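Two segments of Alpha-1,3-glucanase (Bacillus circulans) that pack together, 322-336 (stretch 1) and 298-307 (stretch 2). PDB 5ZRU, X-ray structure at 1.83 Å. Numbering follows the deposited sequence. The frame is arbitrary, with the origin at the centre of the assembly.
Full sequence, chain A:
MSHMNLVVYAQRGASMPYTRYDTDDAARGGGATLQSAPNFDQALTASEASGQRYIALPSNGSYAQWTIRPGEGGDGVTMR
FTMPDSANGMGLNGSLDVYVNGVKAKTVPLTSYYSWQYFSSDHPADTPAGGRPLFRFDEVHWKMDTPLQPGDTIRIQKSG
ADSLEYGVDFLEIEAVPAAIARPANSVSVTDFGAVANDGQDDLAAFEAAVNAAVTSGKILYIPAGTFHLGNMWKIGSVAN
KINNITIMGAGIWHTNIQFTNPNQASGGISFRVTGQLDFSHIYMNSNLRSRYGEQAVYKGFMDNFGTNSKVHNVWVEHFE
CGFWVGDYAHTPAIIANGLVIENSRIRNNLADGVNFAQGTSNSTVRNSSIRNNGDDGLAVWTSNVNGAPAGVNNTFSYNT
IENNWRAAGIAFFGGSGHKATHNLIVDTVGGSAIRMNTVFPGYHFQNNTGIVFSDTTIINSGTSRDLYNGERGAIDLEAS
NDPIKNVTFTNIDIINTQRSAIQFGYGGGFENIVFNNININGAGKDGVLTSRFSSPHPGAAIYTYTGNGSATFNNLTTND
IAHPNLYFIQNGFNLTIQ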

# COMPACT_ATOMS: atom_id res chain seq x y z
N GLY A 322 -0.25 -6.58 3.64
CA GLY A 322 1.21 -6.66 3.66
C GLY A 322 1.70 -7.14 5.02
O GLY A 322 2.43 -8.14 5.12
N PHE A 323 1.31 -6.40 6.06
CA PHE A 323 1.63 -6.68 7.45
C PHE A 323 0.36 -6.61 8.28
O PHE A 323 -0.39 -5.64 8.17
CB PHE A 323 2.61 -5.65 8.05
CG PHE A 323 4.01 -5.72 7.49
CD1 PHE A 323 4.29 -5.27 6.20
CD2 PHE A 323 5.04 -6.21 8.26
CE1 PHE A 323 5.59 -5.32 5.70
CE2 PHE A 323 6.33 -6.26 7.77
CZ PHE A 323 6.61 -5.81 6.50
N TRP A 324 0.15 -7.58 9.17
CA TRP A 324 -0.86 -7.43 10.23
C TRP A 324 -0.19 -7.70 11.57
O TRP A 324 0.06 -8.85 11.94
CB TRP A 324 -2.05 -8.37 10.02
CG TRP A 324 -3.18 -8.00 10.92
CD1 TRP A 324 -3.36 -8.37 12.23
CD2 TRP A 324 -4.28 -7.15 10.59
NE1 TRP A 324 -4.51 -7.80 12.73
CE2 TRP A 324 -5.10 -7.06 11.74
CE3 TRP A 324 -4.67 -6.46 9.43
CZ2 TRP A 324 -6.28 -6.30 11.75
CZ3 TRP A 324 -5.84 -5.71 9.45
CH2 TRP A 324 -6.63 -5.64 10.60
N VAL A 325 0.13 -6.63 12.30
CA VAL A 325 0.89 -6.74 13.54
C VAL A 325 -0.12 -6.83 14.68
O VAL A 325 -0.84 -5.87 14.96
CB VAL A 325 1.84 -5.55 13.72
CG1 VAL A 325 2.75 -5.76 14.94
CG2 VAL A 325 2.67 -5.39 12.46
N GLY A 326 -0.17 -7.98 15.34
CA GLY A 326 -1.13 -8.13 16.42
C GLY A 326 -1.25 -9.54 16.95
O GLY A 326 -1.27 -10.51 16.19
N ASP A 327 -1.33 -9.65 18.28
CA ASP A 327 -1.43 -10.94 18.95
C ASP A 327 -2.89 -11.32 19.16
O ASP A 327 -3.66 -10.53 19.72
CB ASP A 327 -0.74 -10.91 20.30
CG ASP A 327 -0.97 -12.18 21.08
OD1 ASP A 327 -0.69 -13.26 20.52
OD2 ASP A 327 -1.44 -12.09 22.23
N TYR A 328 -3.25 -12.53 18.74
CA TYR A 328 -4.56 -13.10 19.02
C TYR A 328 -4.46 -14.42 19.78
O TYR A 328 -5.47 -15.10 19.97
CB TYR A 328 -5.35 -13.29 17.72
CG TYR A 328 -5.50 -11.98 17.00
CD1 TYR A 328 -6.56 -11.13 17.28
CD2 TYR A 328 -4.53 -11.56 16.09
CE1 TYR A 328 -6.68 -9.91 16.65
CE2 TYR A 328 -4.64 -10.34 15.46
CZ TYR A 328 -5.72 -9.52 15.73
OH TYR A 328 -5.82 -8.30 15.10
N ALA A 329 -3.26 -14.79 20.25
CA ALA A 329 -3.04 -16.11 20.81
C ALA A 329 -2.85 -16.12 22.32
O ALA A 329 -2.78 -17.21 22.90
CB ALA A 329 -1.83 -16.77 20.13
N HIS A 330 -2.76 -14.96 22.96
CA HIS A 330 -2.48 -14.88 24.39
C HIS A 330 -3.56 -14.09 25.11
O HIS A 330 -4.15 -13.15 24.56
CB HIS A 330 -1.10 -14.24 24.64
CG HIS A 330 0.03 -14.96 23.98
ND1 HIS A 330 0.40 -14.73 22.67
CD2 HIS A 330 0.86 -15.93 24.44
CE1 HIS A 330 1.41 -15.52 22.36
NE2 HIS A 330 1.71 -16.25 23.41
N THR A 331 -3.82 -14.48 26.36
CA THR A 331 -4.74 -13.76 27.23
C THR A 331 -4.04 -13.53 28.56
O THR A 331 -3.70 -14.50 29.25
CB THR A 331 -6.05 -14.51 27.43
OG1 THR A 331 -6.66 -14.76 26.16
CG2 THR A 331 -7.00 -13.68 28.29
N PRO A 332 -3.76 -12.27 28.94
CA PRO A 332 -4.03 -11.07 28.13
C PRO A 332 -3.08 -10.97 26.94
O PRO A 332 -2.03 -11.61 26.96
CB PRO A 332 -3.81 -9.92 29.11
CG PRO A 332 -2.84 -10.47 30.10
CD PRO A 332 -3.15 -11.93 30.24
N ALA A 333 -3.46 -10.21 25.92
CA ALA A 333 -2.69 -10.16 24.69
C ALA A 333 -1.31 -9.56 24.93
O ALA A 333 -1.15 -8.64 25.73
CB ALA A 333 -3.44 -9.35 23.63
N ILE A 334 -0.31 -10.10 24.23
CA ILE A 334 1.01 -9.48 24.23
C ILE A 334 1.06 -8.51 23.06
O ILE A 334 0.17 -8.54 22.20
CB ILE A 334 2.14 -10.52 24.18
CG1 ILE A 334 2.01 -11.42 22.95
CG2 ILE A 334 2.17 -11.35 25.47
CD1 ILE A 334 3.19 -12.36 22.77
N ILE A 335 2.06 -7.63 23.02
CA ILE A 335 2.12 -6.61 21.98
C ILE A 335 3.52 -6.55 21.39
O ILE A 335 4.51 -6.87 22.05
CB ILE A 335 1.72 -5.21 22.47
CG1 ILE A 335 2.80 -4.61 23.38
CG2 ILE A 335 0.35 -5.24 23.17
CD1 ILE A 335 2.61 -3.12 23.65
N ALA A 336 3.57 -6.11 20.14
CA ALA A 336 4.81 -5.60 19.56
C ALA A 336 5.04 -4.18 20.05
O ALA A 336 4.11 -3.36 20.08
CB ALA A 336 4.74 -5.63 18.04
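Stretch 2, residues 298-307: YKGFMDNFGT

The backbone of stretch 2 turns a corner at Asp-303, where phi is positive (82/-119), so that the strands before and after it belong to different sheets or faces. Up to that point, stretch 2 runs alongside stretch 1 in the same direction, with Gly-300 beside Gly-322 (CA to CA 4.9 Å) and Phe-301 beside Phe-323 (CA to CA 4.8 Å). Phe-301 is extended (-133/133), and its amide and carbonyl reach to both neighbours of Phe-323: Phe-301 N donates to Gly-322 O at 3.1 Å, and Phe-301 O accepts from Trp-324 N at 2.9 Å in a nearly linear bond. Gly-300 lies so close to stretch 1 that an ideal CB on it would come within 2.6 Å of Gly-322 O.

Towards the corner the pairing loosens. Asp-303 N makes a weak hydrogen bond to Trp-324 O at 3.4 Å, and a water joins the same site, accepting from Asp-303 N at 2.9 Å. Beyond it, Gly-326 N donates to Asp-303 O at 3.3 Å. The side chain of Asp-303 starts away from stretch 1, yet a second water links Asp-303 OD1 (2.7 Å) to Tyr-328 N (2.8 Å).

Phe-301 and Phe-323 project from the same face of the sheet, and their rings form an offset stack with centroids 4.6 Å apart and planes at 28°; the closest atoms are Phe-301 CD2 and Phe-323 CE2, at 3.3 Å. Phe-305, after the corner, extends this apolar cluster. Phe-305 CE2 lies at the edge of the Phe-323 ring, 4.1 Å from Phe-323 CD2, while Val-325 CG2 sits over a face of the Phe-305 ring, 4.0 Å from its centroid. On the other face of the sheet, Lys-299 runs along the Trp-324 side chain: Lys-299 CD packs 3.7 Å from Trp-324 CB, and Lys-299 NZ lies over the indole, 4.5 Å from the centroid of the five-membered ring, in a cation-pi contact.

The CA-to-CB bond of Asn-304 points sideways, but the end of the side chain comes nearer to the loop of stretch 1, where Asn-304 ND2 donates to Asp-327 OD1 at 3.0 Å. Asp-327 OD1 also accepts from Ala-329 N (3.0 Å) and His-330 ND1 (2.8 Å), so Asn-304 shares this acceptor with two donors from the loop itself. Farther along, Gly-306 comes beside Ala-336, with Ala-336 CA 3.2 Å from Gly-306 O in a CA-H...O contact, and Ala-336 CB packs 3.9 Å from Phe-305 CB.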

# COMPACT_ATOMS: atom_id res chain seq x y z
N TYR A 298 -3.82 -14.70 5.73
CA TYR A 298 -2.85 -14.90 4.66
C TYR A 298 -2.18 -13.55 4.39
O TYR A 298 -2.10 -13.08 3.25
CB TYR A 298 -3.56 -15.49 3.44
CG TYR A 298 -2.74 -16.23 2.39
CD1 TYR A 298 -1.52 -15.74 1.93
CD2 TYR A 298 -3.22 -17.41 1.82
CE1 TYR A 298 -0.79 -16.39 0.94
CE2 TYR A 298 -2.51 -18.08 0.82
CZ TYR A 298 -1.30 -17.55 0.38
OH TYR A 298 -0.58 -18.21 -0.60
N LYS A 299 -1.77 -12.88 5.46
CA LYS A 299 -1.00 -11.66 5.32
C LYS A 299 0.47 -12.01 5.11
O LYS A 299 0.93 -13.10 5.46
CB LYS A 299 -1.15 -10.76 6.55
CG LYS A 299 -2.59 -10.32 6.86
CD LYS A 299 -3.25 -11.22 7.91
CE LYS A 299 -4.59 -10.62 8.37
NZ LYS A 299 -5.26 -11.45 9.41
N GLY A 300 1.22 -11.07 4.51
CA GLY A 300 2.64 -11.32 4.29
C GLY A 300 3.38 -11.62 5.58
O GLY A 300 4.15 -12.59 5.66
N PHE A 301 3.15 -10.81 6.60
CA PHE A 301 3.76 -10.98 7.92
C PHE A 301 2.68 -10.84 8.98
O PHE A 301 1.90 -9.88 8.93
CB PHE A 301 4.86 -9.93 8.16
CG PHE A 301 5.97 -9.95 7.14
CD1 PHE A 301 7.01 -10.85 7.25
CD2 PHE A 301 5.98 -9.05 6.09
CE1 PHE A 301 8.05 -10.85 6.32
CE2 PHE A 301 7.01 -9.04 5.16
CZ PHE A 301 8.05 -9.95 5.27
N MET A 302 2.66 -11.76 9.95
CA MET A 302 1.55 -11.88 10.89
C MET A 302 2.04 -12.18 12.30
O MET A 302 3.12 -12.72 12.50
CB MET A 302 0.59 -13.01 10.49
CG MET A 302 -0.11 -12.82 9.18
SD MET A 302 -1.04 -14.31 8.73
CE MET A 302 0.20 -15.28 7.85
N ASP A 303 1.19 -11.81 13.27
CA ASP A 303 1.19 -12.27 14.67
C ASP A 303 2.20 -11.54 15.56
O ASP A 303 2.07 -10.32 15.73
CB ASP A 303 1.34 -13.79 14.71
CG ASP A 303 0.17 -14.48 14.03
OD1 ASP A 303 -0.98 -14.09 14.35
OD2 ASP A 303 0.38 -15.36 13.18
N ASN A 304 3.18 -12.23 16.17
CA ASN A 304 3.94 -11.69 17.31
C ASN A 304 5.31 -11.17 16.87
O ASN A 304 6.23 -11.96 16.64
CB ASN A 304 4.11 -12.74 18.41
CG ASN A 304 2.80 -13.34 18.85
OD1 ASN A 304 2.63 -14.56 18.84
ND2 ASN A 304 1.87 -12.49 19.27
N PHE A 305 5.48 -9.85 16.84
CA PHE A 305 6.69 -9.25 16.28
C PHE A 305 7.71 -8.84 17.35
O PHE A 305 8.78 -8.34 17.00
CB PHE A 305 6.32 -8.03 15.42
CG PHE A 305 5.68 -8.36 14.08
CD1 PHE A 305 4.38 -8.85 14.01
CD2 PHE A 305 6.35 -8.11 12.89
CE1 PHE A 305 3.77 -9.13 12.78
CE2 PHE A 305 5.75 -8.37 11.65
CZ PHE A 305 4.46 -8.88 11.60
N GLY A 306 7.42 -9.02 18.63
CA GLY A 306 8.44 -8.79 19.65
C GLY A 306 8.73 -7.33 19.94
O GLY A 306 7.89 -6.45 19.74
N THR A 307 9.96 -7.06 20.40
CA THR A 307 10.37 -5.76 20.91
C THR A 307 11.60 -5.25 20.16
O THR A 307 12.61 -5.96 20.06
CB THR A 307 10.66 -5.83 22.41
OG1 THR A 307 9.44 -6.11 23.12
CG2 THR A 307 11.24 -4.51 22.93
O HOH W 1 -1.87 -14.25 16.94
O HOH W 2 -1.54 -10.96 13.49
O HOH W 3 6.62 -6.15 23.10